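Long-range contact in uncharacterized protein lp_0118 (Lactobacillus plantarum, PDB 3K2Y), which is uncharacterized but carries a HIRAN domain and probably binds nucleic acid, perhaps together with zinc: residues A7-V19 with K59-Y71. Numbering follows the deposited sequence.
Sequences ALDTVTVVGERYV and KLGYIARYQNQPY
The Tyr-71 ring meets Leu-8 at its edge, where Leu-8 CD1 lies 3.8 Å from Tyr-71 CE1 near the ring plane, while Val-11 CG1 comes obliquely to within 3.5 Å of Tyr-71 CE2. A water in the ring plane bridges Tyr-71 OH to Thr-10 O, to which it donates. The Gln-67 amide reaches the strand edge next: its OE1 accepts from Thr-12 N at 2.8 Å, in the carbonyl plane on a lone pair, with a nearly straight 170° at the hydrogen. Gln-67 CG stands anti to the carbonyl carbon (chi1 -52°) and the chain runs extended beyond it, which carries the amide to that backbone. A leucine here would probably leave Thr-12 N without its acceptor just past the end of strand 59-63. Thr-12 O then takes Ala-64 N at 3.0 Å, and Val-14 and Tyr-62 exchange two backbone bonds as an antiparallel hydrogen-bonded pair. Val-11 CG2 meets Ile-63 CD1 at 3.6 Å, the two side chains crossing at a slant. Gly-61 CA comes within 3.4 Å of Val-14 O in a CA-H...O contact, leaving no room for a CB. The N-to-C directions of 7-14 and 59-63 differ by 127°, and the two are neighbours in the closed antiparallel barrel of this HIRAN domain, with helix 68-76 continuing the contact along strand 4-14.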
# COMPACT_ATOMS: atom_id res chain seq x y z
N ALA A 7 6.88 25.08 -11.03
CA ALA A 7 5.56 24.49 -10.87
C ALA A 7 5.39 23.34 -11.84
O ALA A 7 5.82 23.42 -12.99
CB ALA A 7 4.48 25.54 -11.11
N LEU A 8 4.77 22.27 -11.36
CA LEU A 8 4.53 21.10 -12.19
C LEU A 8 3.03 21.00 -12.44
O LEU A 8 2.49 21.67 -13.32
CB LEU A 8 5.05 19.84 -11.49
CG LEU A 8 6.54 19.82 -11.15
CD1 LEU A 8 6.93 18.49 -10.51
CD2 LEU A 8 7.35 20.05 -12.41
N ASP A 9 2.34 20.18 -11.66
CA ASP A 9 0.90 20.05 -11.81
C ASP A 9 0.24 19.72 -10.48
O ASP A 9 0.91 19.62 -9.46
CB ASP A 9 0.56 18.97 -12.84
CG ASP A 9 -0.58 19.39 -13.76
OD1 ASP A 9 -1.58 19.95 -13.26
OD2 ASP A 9 -0.47 19.15 -14.98
N THR A 10 -1.08 19.55 -10.51
CA THR A 10 -1.83 19.24 -9.30
C THR A 10 -2.12 17.75 -9.19
O THR A 10 -2.29 17.07 -10.20
CB THR A 10 -3.16 20.01 -9.26
OG1 THR A 10 -3.87 19.78 -10.48
CG2 THR A 10 -2.91 21.49 -9.09
N VAL A 11 -2.19 17.26 -7.96
CA VAL A 11 -2.48 15.85 -7.72
C VAL A 11 -3.42 15.71 -6.53
O VAL A 11 -3.60 16.64 -5.74
CB VAL A 11 -1.19 15.03 -7.44
CG1 VAL A 11 -0.26 15.08 -8.64
CG2 VAL A 11 -0.49 15.56 -6.20
N THR A 12 -4.02 14.53 -6.41
CA THR A 12 -4.93 14.25 -5.31
C THR A 12 -4.25 13.28 -4.36
O THR A 12 -3.50 12.41 -4.79
CB THR A 12 -6.23 13.62 -5.82
OG1 THR A 12 -6.79 14.44 -6.86
CG2 THR A 12 -7.24 13.49 -4.68
N VAL A 13 -4.51 13.44 -3.07
CA VAL A 13 -3.92 12.57 -2.06
C VAL A 13 -4.99 11.62 -1.54
O VAL A 13 -5.98 12.05 -0.94
CB VAL A 13 -3.35 13.38 -0.88
CG1 VAL A 13 -2.60 12.45 0.06
CG2 VAL A 13 -2.41 14.46 -1.39
N VAL A 14 -4.80 10.33 -1.79
CA VAL A 14 -5.75 9.31 -1.36
C VAL A 14 -5.18 8.47 -0.23
O VAL A 14 -4.06 8.71 0.24
CB VAL A 14 -6.10 8.38 -2.53
CG1 VAL A 14 -6.69 9.18 -3.67
CG2 VAL A 14 -4.86 7.63 -3.00
N GLY A 15 -5.97 7.50 0.22
CA GLY A 15 -5.54 6.62 1.29
C GLY A 15 -5.62 7.16 2.70
O GLY A 15 -5.12 6.52 3.63
N GLU A 16 -6.25 8.32 2.89
CA GLU A 16 -6.36 8.89 4.23
C GLU A 16 -6.97 7.92 5.24
O GLU A 16 -6.45 7.77 6.35
CB GLU A 16 -7.20 10.18 4.22
CG GLU A 16 -6.54 11.36 3.54
CD GLU A 16 -6.77 11.37 2.05
OE1 GLU A 16 -7.04 10.29 1.48
OE2 GLU A 16 -6.66 12.46 1.45
N ARG A 17 -8.06 7.27 4.85
CA ARG A 17 -8.75 6.32 5.73
C ARG A 17 -7.81 5.32 6.38
O ARG A 17 -8.07 4.82 7.48
CB ARG A 17 -9.83 5.57 4.96
CG ARG A 17 -9.30 4.45 4.07
CD ARG A 17 -10.44 3.67 3.43
NE ARG A 17 -11.23 4.51 2.53
CZ ARG A 17 -10.79 5.00 1.38
NH1 ARG A 17 -9.55 4.74 0.98
NH2 ARG A 17 -11.58 5.76 0.63
N TYR A 18 -6.70 5.02 5.70
CA TYR A 18 -5.73 4.06 6.22
C TYR A 18 -4.67 4.69 7.11
O TYR A 18 -3.81 3.99 7.65
CB TYR A 18 -5.07 3.32 5.05
CG TYR A 18 -6.04 2.50 4.24
CD1 TYR A 18 -6.74 1.44 4.82
CD2 TYR A 18 -6.27 2.79 2.89
CE1 TYR A 18 -7.66 0.69 4.08
CE2 TYR A 18 -7.19 2.04 2.15
CZ TYR A 18 -7.88 1.00 2.75
OH TYR A 18 -8.80 0.27 2.03
N VAL A 19 -4.75 6.00 7.28
CA VAL A 19 -3.80 6.73 8.12
C VAL A 19 -4.34 6.88 9.54
O VAL A 19 -5.40 7.47 9.75
CB VAL A 19 -3.51 8.13 7.54
CG1 VAL A 19 -2.50 8.85 8.43
CG2 VAL A 19 -2.99 8.01 6.11
N LYS A 59 2.07 11.48 8.39
CA LYS A 59 1.56 10.96 7.13
C LYS A 59 0.15 11.44 6.81
O LYS A 59 -0.70 11.52 7.69
CB LYS A 59 1.60 9.43 7.14
CG LYS A 59 1.42 8.81 5.77
CD LYS A 59 1.65 7.31 5.82
CE LYS A 59 1.75 6.73 4.43
NZ LYS A 59 2.06 5.27 4.46
N LEU A 60 -0.07 11.76 5.54
CA LEU A 60 -1.37 12.24 5.06
C LEU A 60 -1.98 11.25 4.08
O LEU A 60 -3.20 11.19 3.95
CB LEU A 60 -1.21 13.59 4.37
CG LEU A 60 -1.21 14.86 5.22
CD1 LEU A 60 -0.23 14.72 6.36
CD2 LEU A 60 -0.86 16.05 4.35
N GLY A 61 -1.13 10.49 3.40
CA GLY A 61 -1.62 9.52 2.44
C GLY A 61 -0.65 9.28 1.30
O GLY A 61 0.56 9.23 1.50
N TYR A 62 -1.19 9.11 0.09
CA TYR A 62 -0.38 8.87 -1.09
C TYR A 62 -0.87 9.65 -2.29
O TYR A 62 -2.01 10.11 -2.32
CB TYR A 62 -0.41 7.38 -1.47
CG TYR A 62 0.37 6.49 -0.55
CD1 TYR A 62 -0.18 6.05 0.66
CD2 TYR A 62 1.67 6.11 -0.86
CE1 TYR A 62 0.56 5.26 1.53
CE2 TYR A 62 2.41 5.33 0.01
CZ TYR A 62 1.86 4.91 1.20
OH TYR A 62 2.62 4.16 2.07
N ILE A 63 0.01 9.80 -3.29
CA ILE A 63 -0.37 10.48 -4.53
C ILE A 63 -1.21 9.42 -5.23
O ILE A 63 -0.80 8.27 -5.30
CB ILE A 63 0.86 10.78 -5.43
CG1 ILE A 63 1.88 11.66 -4.69
CG2 ILE A 63 0.40 11.44 -6.73
CD1 ILE A 63 1.46 13.10 -4.53
N ALA A 64 -2.38 9.81 -5.74
CA ALA A 64 -3.26 8.87 -6.43
C ALA A 64 -2.49 8.05 -7.47
O ALA A 64 -1.64 8.58 -8.19
CB ALA A 64 -4.40 9.62 -7.10
N ARG A 65 -2.80 6.75 -7.54
CA ARG A 65 -2.15 5.82 -8.46
C ARG A 65 -2.19 6.23 -9.93
O ARG A 65 -1.28 5.90 -10.70
CB ARG A 65 -2.76 4.42 -8.30
CG ARG A 65 -2.17 3.37 -9.23
CD ARG A 65 -2.73 1.99 -8.92
NE ARG A 65 -2.26 1.49 -7.62
CZ ARG A 65 -2.71 0.37 -7.04
NH1 ARG A 65 -3.64 -0.36 -7.64
NH2 ARG A 65 -2.22 -0.00 -5.87
N TYR A 66 -3.24 6.95 -10.33
CA TYR A 66 -3.36 7.39 -11.72
C TYR A 66 -2.60 8.70 -11.97
O TYR A 66 -2.78 9.35 -13.00
CB TYR A 66 -4.83 7.56 -12.09
CG TYR A 66 -5.57 8.53 -11.21
CD1 TYR A 66 -5.64 9.88 -11.54
CD2 TYR A 66 -6.17 8.11 -10.02
CE1 TYR A 66 -6.28 10.80 -10.70
CE2 TYR A 66 -6.81 9.01 -9.18
CZ TYR A 66 -6.86 10.35 -9.52
OH TYR A 66 -7.48 11.24 -8.68
N GLN A 67 -1.74 9.08 -11.02
CA GLN A 67 -0.94 10.30 -11.12
C GLN A 67 0.48 10.01 -10.61
O GLN A 67 1.30 10.91 -10.47
CB GLN A 67 -1.56 11.42 -10.27
CG GLN A 67 -3.03 11.67 -10.55
CD GLN A 67 -3.61 12.81 -9.73
OE1 GLN A 67 -3.56 12.80 -8.50
NE2 GLN A 67 -4.18 13.79 -10.42
N ASN A 68 0.73 8.73 -10.35
CA ASN A 68 2.01 8.24 -9.83
C ASN A 68 3.22 8.30 -10.75
O ASN A 68 4.17 9.05 -10.50
CB ASN A 68 1.84 6.79 -9.37
CG ASN A 68 1.77 6.67 -7.88
OD1 ASN A 68 1.42 5.62 -7.35
ND2 ASN A 68 2.11 7.75 -7.19
N GLN A 69 3.19 7.45 -11.78
CA GLN A 69 4.26 7.30 -12.76
C GLN A 69 5.18 8.49 -13.05
O GLN A 69 6.38 8.41 -12.80
CB GLN A 69 3.66 6.80 -14.08
CG GLN A 69 4.59 6.90 -15.28
CD GLN A 69 3.87 7.43 -16.52
OE1 GLN A 69 2.92 6.82 -17.01
NE2 GLN A 69 4.34 8.56 -17.04
N PRO A 70 4.63 9.60 -13.57
CA PRO A 70 5.44 10.78 -13.89
C PRO A 70 6.38 11.26 -12.79
O PRO A 70 7.60 11.32 -12.97
CB PRO A 70 4.39 11.84 -14.24
CG PRO A 70 3.23 11.02 -14.74
CD PRO A 70 3.20 9.90 -13.74
N TYR A 71 5.81 11.61 -11.64
CA TYR A 71 6.59 12.12 -10.52
C TYR A 71 7.52 11.06 -9.95
O TYR A 71 8.62 11.37 -9.48
CB TYR A 71 5.63 12.65 -9.46
CG TYR A 71 4.68 13.67 -10.02
CD1 TYR A 71 5.14 14.93 -10.42
CD2 TYR A 71 3.33 13.38 -10.20
CE1 TYR A 71 4.29 15.86 -10.99
CE2 TYR A 71 2.47 14.30 -10.77
CZ TYR A 71 2.95 15.54 -11.16
OH TYR A 71 2.10 16.46 -11.71
O HOH W 1 -0.55 16.07 -12.17